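Local coordinates for protein butyryl-CoA dehydrogenase (Marinomonas mediterranea, PDB 6CXT) that belongs to the acyl-CoA dehydrogenase family of flavoproteins and binds flavin-adenine dinucleotide, with a second ligand, FK4, held in a neighbouring pocket, at residues G48-E53 / A89-C94; T66-I71 / L297-A302; T79-L84 / A248-A253; Y166-T171 / V212-C217; L258-E263 / G347-S352. All coordinates share one frame; numbering follows the deposited sequence.

Contact 1. Residues G48-E53 / A89-C94; sequences GLPIPE and AHTFAC
Pro50 presses its ring against Thr91 and Phe92 of helix 81-101, in the N-terminal helical domain of the acyl-CoA dehydrogenase fold. The tight part is a small apolar knot, in which Pro50 CG lies 3.8 Å from Thr91 CG2. The same proline carbon, Pro50 CG, is 4.0 Å from Phe92 CE1. The threonine methyl also sits over the centre of the Phe92 ring, 3.8 Å above its plane, so proline ring, methyl and phenyl form one cluster. A chi1 of -62° sets Thr91 OG1 beside the backbone N, where it bonds Gly87 O of the preceding turn, and turns CG2 anti to that N, toward the proline. A type I turn, closed by Ile51 N on Gly48 O at 3.1 Å, brings Pro50 to the helix. The loose side is the far end of the loop: the partly exposed Pro52 and the exposed Glu53 run off toward solvent, well clear of residues 89-94. Trp241 and Ile71 close in on Phe92 from neighbouring helices. With no hydrogen bond across it, the contact is buried apolar packing of loop on helix, its one nearby hydroxyl satisfied within its own helix.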
# COMPACT_ATOMS: atom_id res chain seq x y z
N GLY B 48 3.63 15.88 35.75
CA GLY B 48 3.57 17.31 35.97
C GLY B 48 4.09 18.16 34.83
O GLY B 48 4.11 19.37 34.97
N LEU B 49 4.49 17.55 33.71
CA LEU B 49 5.14 18.36 32.64
C LEU B 49 4.35 19.61 32.21
O LEU B 49 4.94 20.69 32.14
CB LEU B 49 5.55 17.52 31.40
CG LEU B 49 6.33 16.25 31.68
CD1 LEU B 49 6.39 15.35 30.43
CD2 LEU B 49 7.72 16.66 32.11
N PRO B 50 3.03 19.48 31.93
CA PRO B 50 2.32 20.67 31.48
C PRO B 50 1.52 21.38 32.61
O PRO B 50 0.63 22.17 32.28
CB PRO B 50 1.31 20.09 30.48
CG PRO B 50 0.99 18.72 31.03
CD PRO B 50 2.14 18.30 31.91
N ILE B 51 1.75 21.04 33.87
CA ILE B 51 0.95 21.64 34.98
C ILE B 51 1.75 22.86 35.50
O ILE B 51 2.94 22.74 35.78
CB ILE B 51 0.62 20.63 36.12
CG1 ILE B 51 0.04 19.33 35.54
CG2 ILE B 51 -0.36 21.23 37.15
CD1 ILE B 51 -1.23 19.47 34.74
N PRO B 52 1.10 24.04 35.55
CA PRO B 52 1.72 25.24 36.12
C PRO B 52 2.07 25.05 37.60
O PRO B 52 1.32 24.40 38.34
CB PRO B 52 0.61 26.29 35.99
CG PRO B 52 -0.24 25.81 34.86
CD PRO B 52 -0.26 24.32 35.06
N GLU B 53 3.21 25.61 38.01
CA GLU B 53 3.59 25.66 39.43
C GLU B 53 2.48 26.20 40.35
O GLU B 53 2.33 25.74 41.48
CB GLU B 53 4.88 26.45 39.62
CG GLU B 53 5.57 26.11 40.93
CD GLU B 53 7.00 26.60 41.02
OE1 GLU B 53 7.60 26.97 39.99
OE2 GLU B 53 7.53 26.62 42.15
N ALA B 89 -2.66 9.11 29.49
CA ALA B 89 -4.11 9.13 29.51
C ALA B 89 -4.51 9.98 30.74
O ALA B 89 -5.31 10.88 30.66
CB ALA B 89 -4.64 7.72 29.68
N HIS B 90 -3.90 9.66 31.87
CA HIS B 90 -4.11 10.39 33.12
C HIS B 90 -3.81 11.89 32.96
O HIS B 90 -4.62 12.76 33.37
CB HIS B 90 -3.20 9.72 34.14
CG HIS B 90 -2.82 10.57 35.30
ND1 HIS B 90 -3.38 10.42 36.55
CD2 HIS B 90 -1.86 11.52 35.44
CE1 HIS B 90 -2.80 11.24 37.41
NE2 HIS B 90 -1.87 11.92 36.77
N THR B 91 -2.66 12.21 32.38
CA THR B 91 -2.25 13.61 32.25
C THR B 91 -3.07 14.38 31.22
O THR B 91 -3.54 15.48 31.53
CB THR B 91 -0.77 13.73 31.89
OG1 THR B 91 -0.01 13.16 32.95
CG2 THR B 91 -0.33 15.22 31.70
N PHE B 92 -3.26 13.83 30.01
CA PHE B 92 -3.79 14.65 28.93
C PHE B 92 -5.28 14.58 28.84
O PHE B 92 -5.92 15.57 28.44
CB PHE B 92 -3.05 14.36 27.60
CG PHE B 92 -1.60 14.74 27.71
CD1 PHE B 92 -1.23 16.09 27.68
CD2 PHE B 92 -0.63 13.80 27.92
CE1 PHE B 92 0.07 16.49 27.85
CE2 PHE B 92 0.69 14.19 28.10
CZ PHE B 92 1.05 15.54 28.05
N ALA B 93 -5.86 13.43 29.15
CA ALA B 93 -7.31 13.34 29.11
C ALA B 93 -7.99 13.77 30.44
O ALA B 93 -9.21 13.95 30.47
CB ALA B 93 -7.82 11.96 28.65
N CYS B 94 -7.22 13.85 31.51
CA CYS B 94 -7.80 14.09 32.85
C CYS B 94 -7.25 15.35 33.50
O CYS B 94 -8.05 16.28 33.78
CB CYS B 94 -7.64 12.86 33.76
SG CYS B 94 -8.33 11.35 33.04

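Contact 2. Residues T66-I71 / L297-A302; sequences TTIKII and LMLYYA
Ile68 and Lys69 meet Tyr300 at two points, the isoleucine at the ring edge and the lysine at the phenol oxygen. Helix 64-77 and helix 279-306 run nearly antiparallel here, their local axes 10.4 Å apart at an angle of 151°, which joins the N-terminal and C-terminal helical domains of the fold. Ile68 puts CG1 in the crowded position between backbone N and carbonyl carbon (chi1 65°), and CD1 comes in close to the ring plane, 3.4 Å from Tyr300 CD1 and 3.5 Å from Tyr300 CE1. The same methyl touches Leu299, at 3.9 Å from CD2 of that residue, so it is wedged between aromatic edge and leucine branch. Lys69 leaves its helix to one side, then bends at chi2 (59°), which brings NZ to the phenol oxygen for a 3.0 Å hydrogen bond to Tyr300 OH. The lysine also makes a cation-pi contact with Phe13, while Trp5 meets the Tyr300 ring edge to face. Tyr300 OH has a further hydrogen bond to Glu72 OE1, one turn on from Ile68, and Met1 of a neighbouring subunit packs on Tyr300. Lysine, phenol and carboxylate thus form a short polar chain beside an apolar wedge, and the four touching side chains are buried. Lysine and glutamate charges probably offset each other in part, although their direct ion pair is long and weak; the phenol oxygen, acting as acceptor from Lys69, links them.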
# COMPACT_ATOMS: atom_id res chain seq x y z
N THR B 66 8.10 21.42 24.44
CA THR B 66 9.03 20.85 25.38
C THR B 66 8.42 19.57 25.98
O THR B 66 9.13 18.57 26.20
CB THR B 66 9.36 21.83 26.53
OG1 THR B 66 9.92 23.02 25.96
CG2 THR B 66 10.38 21.23 27.44
N THR B 67 7.13 19.64 26.29
CA THR B 67 6.44 18.52 26.92
C THR B 67 6.49 17.30 25.96
O THR B 67 6.87 16.20 26.38
CB THR B 67 4.96 18.85 27.19
OG1 THR B 67 4.86 19.84 28.21
CG2 THR B 67 4.15 17.59 27.63
N ILE B 68 6.11 17.50 24.69
CA ILE B 68 6.09 16.35 23.76
C ILE B 68 7.51 15.79 23.51
O ILE B 68 7.69 14.58 23.30
CB ILE B 68 5.29 16.59 22.44
CG1 ILE B 68 5.87 17.65 21.55
CG2 ILE B 68 3.80 16.84 22.75
CD1 ILE B 68 6.82 17.08 20.52
N LYS B 69 8.51 16.68 23.53
CA LYS B 69 9.89 16.22 23.29
C LYS B 69 10.33 15.31 24.41
O LYS B 69 11.01 14.30 24.19
CB LYS B 69 10.85 17.42 23.11
CG LYS B 69 12.29 17.07 22.74
CD LYS B 69 12.41 16.28 21.43
CE LYS B 69 13.86 16.26 20.96
NZ LYS B 69 13.94 15.51 19.66
N ILE B 70 9.96 15.67 25.65
CA ILE B 70 10.35 14.81 26.79
C ILE B 70 9.60 13.47 26.69
O ILE B 70 10.16 12.40 26.92
CB ILE B 70 10.03 15.52 28.12
CG1 ILE B 70 11.06 16.64 28.36
CG2 ILE B 70 9.96 14.53 29.31
CD1 ILE B 70 10.50 17.67 29.36
N ILE B 71 8.32 13.55 26.33
CA ILE B 71 7.52 12.32 26.25
C ILE B 71 8.11 11.39 25.16
O ILE B 71 8.18 10.17 25.32
CB ILE B 71 6.03 12.66 25.94
CG1 ILE B 71 5.41 13.38 27.16
CG2 ILE B 71 5.23 11.39 25.62
CD1 ILE B 71 4.00 13.90 26.91
N LEU B 297 7.98 14.93 12.46
CA LEU B 297 7.76 16.30 12.01
C LEU B 297 6.27 16.70 12.16
O LEU B 297 5.98 17.84 12.45
CB LEU B 297 8.16 16.45 10.52
CG LEU B 297 9.73 16.40 10.34
CD1 LEU B 297 10.14 16.30 8.86
CD2 LEU B 297 10.41 17.62 10.98
N MET B 298 5.35 15.78 11.82
CA MET B 298 3.93 16.03 11.96
C MET B 298 3.54 16.28 13.40
O MET B 298 2.70 17.13 13.63
CB MET B 298 3.11 14.87 11.35
CG MET B 298 3.38 14.91 9.85
SD MET B 298 2.53 13.55 9.05
CE MET B 298 0.84 14.12 9.07
N LEU B 299 4.17 15.55 14.32
CA LEU B 299 3.96 15.75 15.76
C LEU B 299 4.43 17.14 16.17
O LEU B 299 3.70 17.88 16.85
CB LEU B 299 4.76 14.64 16.49
CG LEU B 299 4.90 14.77 18.02
CD1 LEU B 299 3.52 14.67 18.70
CD2 LEU B 299 5.96 13.81 18.60
N TYR B 300 5.67 17.48 15.78
CA TYR B 300 6.27 18.79 16.12
C TYR B 300 5.41 19.93 15.57
O TYR B 300 5.11 20.88 16.28
CB TYR B 300 7.71 18.90 15.62
CG TYR B 300 8.70 17.97 16.30
CD1 TYR B 300 8.32 17.19 17.45
CD2 TYR B 300 9.99 17.81 15.78
CE1 TYR B 300 9.23 16.35 18.05
CE2 TYR B 300 10.93 16.96 16.39
CZ TYR B 300 10.52 16.22 17.51
OH TYR B 300 11.41 15.38 18.10
N TYR B 301 4.95 19.77 14.33
CA TYR B 301 4.09 20.74 13.73
C TYR B 301 2.76 20.87 14.49
O TYR B 301 2.33 22.02 14.76
CB TYR B 301 3.88 20.46 12.25
CG TYR B 301 2.96 21.45 11.62
CD1 TYR B 301 3.33 22.82 11.52
CD2 TYR B 301 1.69 21.06 11.14
CE1 TYR B 301 2.47 23.75 10.93
CE2 TYR B 301 0.83 22.01 10.54
CZ TYR B 301 1.24 23.33 10.43
OH TYR B 301 0.36 24.23 9.87
N ALA B 302 2.11 19.74 14.84
CA ALA B 302 0.84 19.78 15.56
C ALA B 302 1.07 20.44 16.93
O ALA B 302 0.24 21.29 17.31
CB ALA B 302 0.27 18.37 15.80

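Contact 3. Residues T79-L84 / A248-A253; sequences TDTGLL and AIFVGA. With EDO (1,2-ethanediol), chain E.
Asp80 OD1 is gripped twice, by Leu83 N and by a bound 1,2-ethanediol, in the N-cap motif that starts helix 81-101. The capping bond from Leu83 N to Asp80 OD1 is 3.0 Å long and bent to 151°, and the N-H arrives from above the carboxylate, 66° out of its plane. Asp80 CG is anti to the backbone N (chi1 -168°), folding the carboxylate back over the first turn. The diol, probably from the crystallisation liquor, donates from its O1 to Asp80 OD1 at 2.6 Å, while Gly82 N bonds its O2 at 3.0 Å, so the small molecule spans the helix start. Asp80 OD2 is taken by Ser206 OG, and Ser206 N and Asp355 also hold the diol.

Next to this polar end, the first turn leans on helix 248-267 of the C-terminal domain mainly through apolar side chains, with no hydrogen bond across. Thr81 CG2 points at the edge of the Phe250 ring, near its plane, 3.6 Å from CE1 of that ring, and also touches Ile249 CG2 at 3.9 Å. One face of the same ring carries CB of its neighbour Ile249. The isoleucine crosses Leu84 obliquely, its methyls divided between two sites: CG2 touches both Thr81 CG2 and Leu84 CD1, and CD1 packs 3.7 Å from Leu84 CB. That same CD1 lies 3.5 Å from Leu84 O, the carbonyl oxygen that Tyr46 OH hydrogen-bonds.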
# COMPACT_ATOMS: atom_id res chain seq x y z
N THR B 79 10.91 0.80 27.79
CA THR B 79 10.25 -0.22 26.99
C THR B 79 8.82 -0.52 27.37
O THR B 79 8.11 -1.13 26.60
CB THR B 79 11.01 -1.53 26.99
OG1 THR B 79 11.30 -1.84 28.35
CG2 THR B 79 12.32 -1.39 26.09
N ASP B 80 8.40 -0.11 28.56
CA ASP B 80 6.98 -0.34 28.93
C ASP B 80 6.11 0.78 28.35
O ASP B 80 5.74 1.76 29.01
CB ASP B 80 6.82 -0.45 30.45
CG ASP B 80 5.46 -0.97 30.83
OD1 ASP B 80 4.53 -0.99 29.97
OD2 ASP B 80 5.32 -1.35 32.01
N THR B 81 5.77 0.63 27.08
CA THR B 81 4.91 1.58 26.39
C THR B 81 3.55 1.73 27.10
O THR B 81 3.00 2.82 27.15
CB THR B 81 4.76 1.11 24.93
OG1 THR B 81 6.11 0.96 24.39
CG2 THR B 81 3.96 2.11 24.05
N GLY B 82 3.00 0.61 27.55
CA GLY B 82 1.66 0.55 28.17
C GLY B 82 1.64 1.47 29.38
O GLY B 82 0.65 2.18 29.63
N LEU B 83 2.75 1.44 30.11
CA LEU B 83 2.87 2.29 31.31
C LEU B 83 2.86 3.77 30.94
O LEU B 83 2.16 4.59 31.58
CB LEU B 83 4.10 1.92 32.16
CG LEU B 83 4.34 2.82 33.41
CD1 LEU B 83 3.16 2.70 34.35
CD2 LEU B 83 5.58 2.36 34.17
N LEU B 84 3.63 4.14 29.92
CA LEU B 84 3.65 5.52 29.43
C LEU B 84 2.27 5.96 28.97
O LEU B 84 1.88 7.11 29.20
CB LEU B 84 4.66 5.68 28.28
CG LEU B 84 6.11 5.52 28.77
CD1 LEU B 84 7.02 5.58 27.53
CD2 LEU B 84 6.51 6.58 29.84
N ALA B 248 3.17 11.17 21.09
CA ALA B 248 4.64 11.36 21.16
C ALA B 248 5.34 10.09 21.68
O ALA B 248 6.47 9.80 21.26
CB ALA B 248 4.97 12.54 22.05
N ILE B 249 4.67 9.33 22.56
CA ILE B 249 5.22 8.05 23.06
C ILE B 249 5.69 7.17 21.88
O ILE B 249 6.81 6.58 21.89
CB ILE B 249 4.19 7.26 23.90
CG1 ILE B 249 3.81 8.04 25.19
CG2 ILE B 249 4.75 5.88 24.27
CD1 ILE B 249 2.53 7.48 25.82
N PHE B 250 4.83 7.06 20.88
CA PHE B 250 5.03 6.03 19.85
C PHE B 250 6.06 6.49 18.82
O PHE B 250 6.65 5.66 18.16
CB PHE B 250 3.70 5.77 19.16
CG PHE B 250 2.59 5.49 20.15
CD1 PHE B 250 2.78 4.51 21.16
CD2 PHE B 250 1.37 6.20 20.09
CE1 PHE B 250 1.79 4.27 22.15
CE2 PHE B 250 0.35 5.92 21.03
CZ PHE B 250 0.57 5.00 22.07
N VAL B 251 6.24 7.79 18.68
CA VAL B 251 7.35 8.30 17.86
C VAL B 251 8.68 7.85 18.52
O VAL B 251 9.57 7.32 17.83
CB VAL B 251 7.32 9.84 17.75
CG1 VAL B 251 8.61 10.38 17.12
CG2 VAL B 251 6.10 10.30 16.93
N GLY B 252 8.81 8.01 19.83
CA GLY B 252 9.97 7.43 20.52
C GLY B 252 10.06 5.91 20.36
O GLY B 252 11.16 5.36 20.06
N ALA B 253 8.94 5.20 20.54
CA ALA B 253 8.97 3.75 20.40
C ALA B 253 9.46 3.36 18.97
O ALA B 253 10.19 2.37 18.81
CB ALA B 253 7.62 3.12 20.71
C1 EDO E . 3.16 -3.48 28.22
O1 EDO E . 2.59 -2.42 29.00
C2 EDO E . 4.28 -3.05 27.25
O2 EDO E . 3.68 -2.07 26.37

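Contact 4. Residues Y166-T171 / V212-C217; sequences YVVYAT and VFFDNC
Strand 166-171 and strand segment 212-214 belong to different sheets of the middle beta domain and pack across each other at -58°, their local axes 10.9 Å apart. Side chains at alternate positions, Tyr166 and Val168 on one strand and Val212 and Phe214 on the other, fill the gap between the sheets. The main event is a T-shaped stack: the edge of Phe214 points at the face of Tyr166, centroids 5.7 Å apart and planes at 85°. Its leading atom, Phe214 CZ, stands 4.0 Å from Tyr166 CG. Val168 slides past the phenylalanine in the opposite direction and sets its CG2, the methyl anti to the carbonyl carbon, 3.6 Å from Phe214 CZ, the closest approach across the two segments. Val212 comes toward the tyrosine from the opposite direction, its CG1 over one ring face, 4.1 Å above the plane and offset toward the rim, and Val212 CG2 reaches Tyr166 CE1 at 3.9 Å. The chain turns a corner at 215 and 216. Asn216 and Cys217 form a G1 bulge opposite Leu150, and Cys217 SG lies in the plane of the Phe214 ring, at its edge. The phenol oxygen, Tyr166 OH, bonds Gly160 O. The two sheets are therefore joined here by hydrocarbon and aromatic packing, with the phenol secured by a backbone carbonyl and no hydrogen bond passing between the segments.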
# COMPACT_ATOMS: atom_id res chain seq x y z
N TYR B 166 -12.53 9.53 38.15
CA TYR B 166 -12.98 9.36 36.76
C TYR B 166 -13.42 10.68 36.21
O TYR B 166 -14.18 11.40 36.85
CB TYR B 166 -14.12 8.41 36.68
CG TYR B 166 -13.74 7.08 37.21
CD1 TYR B 166 -12.99 6.17 36.42
CD2 TYR B 166 -14.06 6.72 38.53
CE1 TYR B 166 -12.62 4.91 36.92
CE2 TYR B 166 -13.66 5.46 39.05
CZ TYR B 166 -12.96 4.56 38.24
OH TYR B 166 -12.55 3.36 38.79
N VAL B 167 -12.92 11.06 35.02
CA VAL B 167 -13.55 12.20 34.30
C VAL B 167 -14.63 11.56 33.44
O VAL B 167 -14.33 10.81 32.51
CB VAL B 167 -12.51 12.99 33.49
CG1 VAL B 167 -13.14 14.14 32.73
CG2 VAL B 167 -11.40 13.48 34.39
N VAL B 168 -15.89 11.85 33.74
CA VAL B 168 -17.01 11.09 33.21
C VAL B 168 -17.84 12.08 32.41
O VAL B 168 -18.02 13.21 32.85
CB VAL B 168 -17.85 10.52 34.36
CG1 VAL B 168 -19.09 9.77 33.86
CG2 VAL B 168 -16.99 9.61 35.21
N TYR B 169 -18.30 11.64 31.23
CA TYR B 169 -19.06 12.49 30.32
C TYR B 169 -20.45 11.89 30.31
O TYR B 169 -20.61 10.68 30.11
CB TYR B 169 -18.38 12.56 28.89
CG TYR B 169 -17.07 13.30 28.93
CD1 TYR B 169 -15.86 12.64 29.25
CD2 TYR B 169 -17.01 14.63 28.64
CE1 TYR B 169 -14.68 13.34 29.34
CE2 TYR B 169 -15.81 15.34 28.70
CZ TYR B 169 -14.66 14.68 29.04
OH TYR B 169 -13.50 15.40 29.10
N ALA B 170 -21.48 12.72 30.59
CA ALA B 170 -22.82 12.19 30.85
C ALA B 170 -23.87 13.09 30.16
O ALA B 170 -23.59 14.25 29.97
CB ALA B 170 -23.10 12.12 32.36
N THR B 171 -25.01 12.54 29.78
CA THR B 171 -26.07 13.39 29.20
C THR B 171 -26.83 14.13 30.33
O THR B 171 -27.43 13.47 31.20
CB THR B 171 -27.03 12.54 28.39
OG1 THR B 171 -26.26 11.88 27.37
CG2 THR B 171 -28.11 13.43 27.69
N VAL B 212 -16.55 0.21 33.91
CA VAL B 212 -16.83 0.95 35.15
C VAL B 212 -18.32 1.26 35.08
O VAL B 212 -18.80 1.74 34.03
CB VAL B 212 -16.03 2.26 35.31
CG1 VAL B 212 -16.35 2.89 36.70
CG2 VAL B 212 -14.50 2.02 35.20
N PHE B 213 -19.04 0.92 36.16
CA PHE B 213 -20.50 1.20 36.24
C PHE B 213 -20.76 2.27 37.34
O PHE B 213 -20.10 2.26 38.39
CB PHE B 213 -21.36 -0.08 36.43
CG PHE B 213 -22.83 0.15 36.14
CD1 PHE B 213 -23.34 0.05 34.82
CD2 PHE B 213 -23.75 0.55 37.17
CE1 PHE B 213 -24.70 0.30 34.54
CE2 PHE B 213 -25.11 0.80 36.88
CZ PHE B 213 -25.58 0.68 35.57
N PHE B 214 -21.67 3.19 37.05
CA PHE B 214 -22.03 4.26 37.99
C PHE B 214 -23.49 4.03 38.29
O PHE B 214 -24.36 4.19 37.42
CB PHE B 214 -21.76 5.62 37.36
CG PHE B 214 -20.31 5.86 37.04
CD1 PHE B 214 -19.43 6.36 38.00
CD2 PHE B 214 -19.82 5.59 35.75
CE1 PHE B 214 -18.08 6.60 37.73
CE2 PHE B 214 -18.46 5.83 35.46
CZ PHE B 214 -17.59 6.32 36.44
N ASP B 215 -23.74 3.51 39.48
CA ASP B 215 -25.10 3.16 39.91
C ASP B 215 -25.55 4.25 40.88
O ASP B 215 -25.18 4.22 42.08
CB ASP B 215 -25.08 1.78 40.58
CG ASP B 215 -26.43 1.38 41.20
OD1 ASP B 215 -27.47 1.96 40.89
OD2 ASP B 215 -26.44 0.42 41.99
N ASN B 216 -26.30 5.23 40.36
CA ASN B 216 -26.82 6.35 41.19
C ASN B 216 -25.75 6.94 42.07
O ASN B 216 -25.84 6.92 43.30
CB ASN B 216 -28.06 5.89 42.01
CG ASN B 216 -29.29 5.70 41.11
OD1 ASN B 216 -29.65 6.57 40.30
ND2 ASN B 216 -29.94 4.55 41.24
N CYS B 217 -24.71 7.45 41.43
CA CYS B 217 -23.60 8.03 42.13
C CYS B 217 -23.99 9.47 42.33
O CYS B 217 -24.27 10.18 41.34
CB CYS B 217 -22.31 7.96 41.27
SG CYS B 217 -21.73 6.26 41.21

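Contact 5. Residues L258-E263 / G347-S352; sequences LNQCIE and GRVNNS
Gln260 reaches from helix 248-267 toward Arg348 and Val349, in the loop that leads into helix 351-359, within the helical C-terminal domain of the acyl-CoA dehydrogenase fold. The glutamine is extended beyond CG, and its amide meets the arginine across a water-bridged junction. NE2 of Gln260 lies over one face of the Arg348 guanidinium, 4.0 Å from NH2 of that arginine, with the amide and guanidinium planes turned 77° apart. Both waters take an N-H from the amide: Gln260 NE2 is 3.0 Å from water 1 and 2.7 Å from water 2. Water 1 donates a hydrogen bond to Arg348 O, 2.7 Å away, and water 2 accepts a weak bond from the NH2 end of the guanidinium. The arginine chain bends at chi3 to turn a face of the guanidinium toward Gln260 NE2. The exposed arginine carries the two water bridges; the buried Val349 packs beside the glutamine, sliding past it in the opposite direction, while Ile335 and His338 of helix 313-338 pack on the valine. Its CG2 methyl ends 4.1 Å from Gln260 OE1.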
# COMPACT_ATOMS: atom_id res chain seq x y z
N LEU B 258 13.47 1.24 14.97
CA LEU B 258 14.39 1.52 13.85
C LEU B 258 15.85 1.22 14.24
O LEU B 258 16.56 0.54 13.50
CB LEU B 258 14.24 2.95 13.40
CG LEU B 258 15.18 3.44 12.29
CD1 LEU B 258 14.98 2.57 11.02
CD2 LEU B 258 14.88 4.91 11.95
N ASN B 259 16.27 1.74 15.38
CA ASN B 259 17.62 1.46 15.94
C ASN B 259 17.88 0.00 16.08
O ASN B 259 18.96 -0.49 15.68
CB ASN B 259 17.79 2.15 17.30
CG ASN B 259 17.90 3.63 17.18
OD1 ASN B 259 18.04 4.17 16.10
ND2 ASN B 259 17.75 4.30 18.30
N GLN B 260 16.92 -0.74 16.64
CA GLN B 260 17.03 -2.20 16.73
C GLN B 260 17.14 -2.88 15.35
O GLN B 260 17.97 -3.77 15.16
CB GLN B 260 15.86 -2.85 17.52
CG GLN B 260 15.94 -2.51 19.00
CD GLN B 260 14.68 -2.86 19.77
OE1 GLN B 260 13.63 -3.18 19.20
NE2 GLN B 260 14.76 -2.73 21.08
N CYS B 261 16.30 -2.51 14.38
CA CYS B 261 16.41 -3.11 13.04
C CYS B 261 17.79 -2.80 12.36
O CYS B 261 18.27 -3.66 11.65
CB CYS B 261 15.29 -2.58 12.10
SG CYS B 261 13.75 -3.38 12.66
N ILE B 262 18.33 -1.61 12.56
CA ILE B 262 19.59 -1.23 11.88
C ILE B 262 20.70 -2.09 12.48
O ILE B 262 21.45 -2.76 11.76
CB ILE B 262 19.88 0.27 12.03
CG1 ILE B 262 18.83 1.10 11.20
CG2 ILE B 262 21.31 0.60 11.59
CD1 ILE B 262 18.90 2.58 11.54
N GLU B 263 20.71 -2.15 13.81
CA GLU B 263 21.71 -2.98 14.54
C GLU B 263 21.63 -4.43 14.12
O GLU B 263 22.65 -5.07 13.76
CB GLU B 263 21.59 -2.76 16.06
CG GLU B 263 22.46 -3.68 16.96
CD GLU B 263 23.98 -3.48 16.78
OE1 GLU B 263 24.75 -4.39 17.22
OE2 GLU B 263 24.43 -2.45 16.21
N GLY B 347 12.72 -12.13 21.70
CA GLY B 347 13.27 -11.26 20.66
C GLY B 347 13.13 -9.79 21.00
O GLY B 347 13.85 -8.94 20.41
N ARG B 348 12.23 -9.50 21.97
CA ARG B 348 11.90 -8.15 22.47
C ARG B 348 11.54 -7.12 21.37
O ARG B 348 11.91 -5.92 21.38
CB ARG B 348 12.90 -7.64 23.51
CG ARG B 348 14.37 -7.67 23.21
CD ARG B 348 15.14 -7.26 24.47
NE ARG B 348 16.19 -6.27 24.16
CZ ARG B 348 16.08 -4.95 24.29
NH1 ARG B 348 14.95 -4.38 24.75
NH2 ARG B 348 17.12 -4.18 23.97
N VAL B 349 10.82 -7.65 20.41
CA VAL B 349 10.39 -6.88 19.24
C VAL B 349 8.87 -6.85 19.10
O VAL B 349 8.30 -5.87 18.56
CB VAL B 349 11.10 -7.57 18.02
CG1 VAL B 349 10.36 -7.44 16.71
CG2 VAL B 349 12.52 -6.97 17.93
N ASN B 350 8.22 -7.92 19.50
CA ASN B 350 6.81 -8.14 19.07
C ASN B 350 5.83 -7.30 19.94
O ASN B 350 4.64 -7.28 19.65
CB ASN B 350 6.44 -9.63 18.97
CG ASN B 350 6.49 -10.35 20.31
OD1 ASN B 350 6.35 -9.73 21.39
ND2 ASN B 350 6.62 -11.68 20.26
N ASN B 351 6.32 -6.59 20.96
CA ASN B 351 5.41 -5.64 21.68
C ASN B 351 5.02 -4.43 20.84
O ASN B 351 3.94 -3.87 21.03
CB ASN B 351 6.01 -5.15 22.99
CG ASN B 351 5.92 -6.19 24.05
OD1 ASN B 351 4.96 -6.97 24.11
ND2 ASN B 351 6.93 -6.27 24.84
N SER B 352 5.83 -4.05 19.87
CA SER B 352 5.49 -2.91 19.07
C SER B 352 4.18 -3.17 18.32
O SER B 352 3.32 -2.28 18.36
CB SER B 352 6.59 -2.53 18.05
OG SER B 352 7.69 -2.21 18.83
O HOH W 1 12.65 -3.77 22.92
O HOH W 2 16.72 -1.37 22.32

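How the contacts relate
From the N terminus, the chain opens contacts 1, 2 and 3 in turn at 48-53, 66-71 and 79-84 before 89-94 closes contact 1, which therefore crosses both others. Contact 4 opens and closes within the middle beta domain, enclosed by the long excursion that contact 3 ends at 248-253; contact 2, ending at 297-302, encloses both. Contact 5 opens at 258-263 and closes last at 347-352, crossing contact 2. Contacts 2 and 3 tie the N-terminal helices to the C-terminal ones and touch through Ile71 and Ile249. Contact 1 reaches contact 2 through Phe92 and contact 4 through Cys94 and Val167, whereas contacts 4 and 5 lie about 40 Å apart between centres.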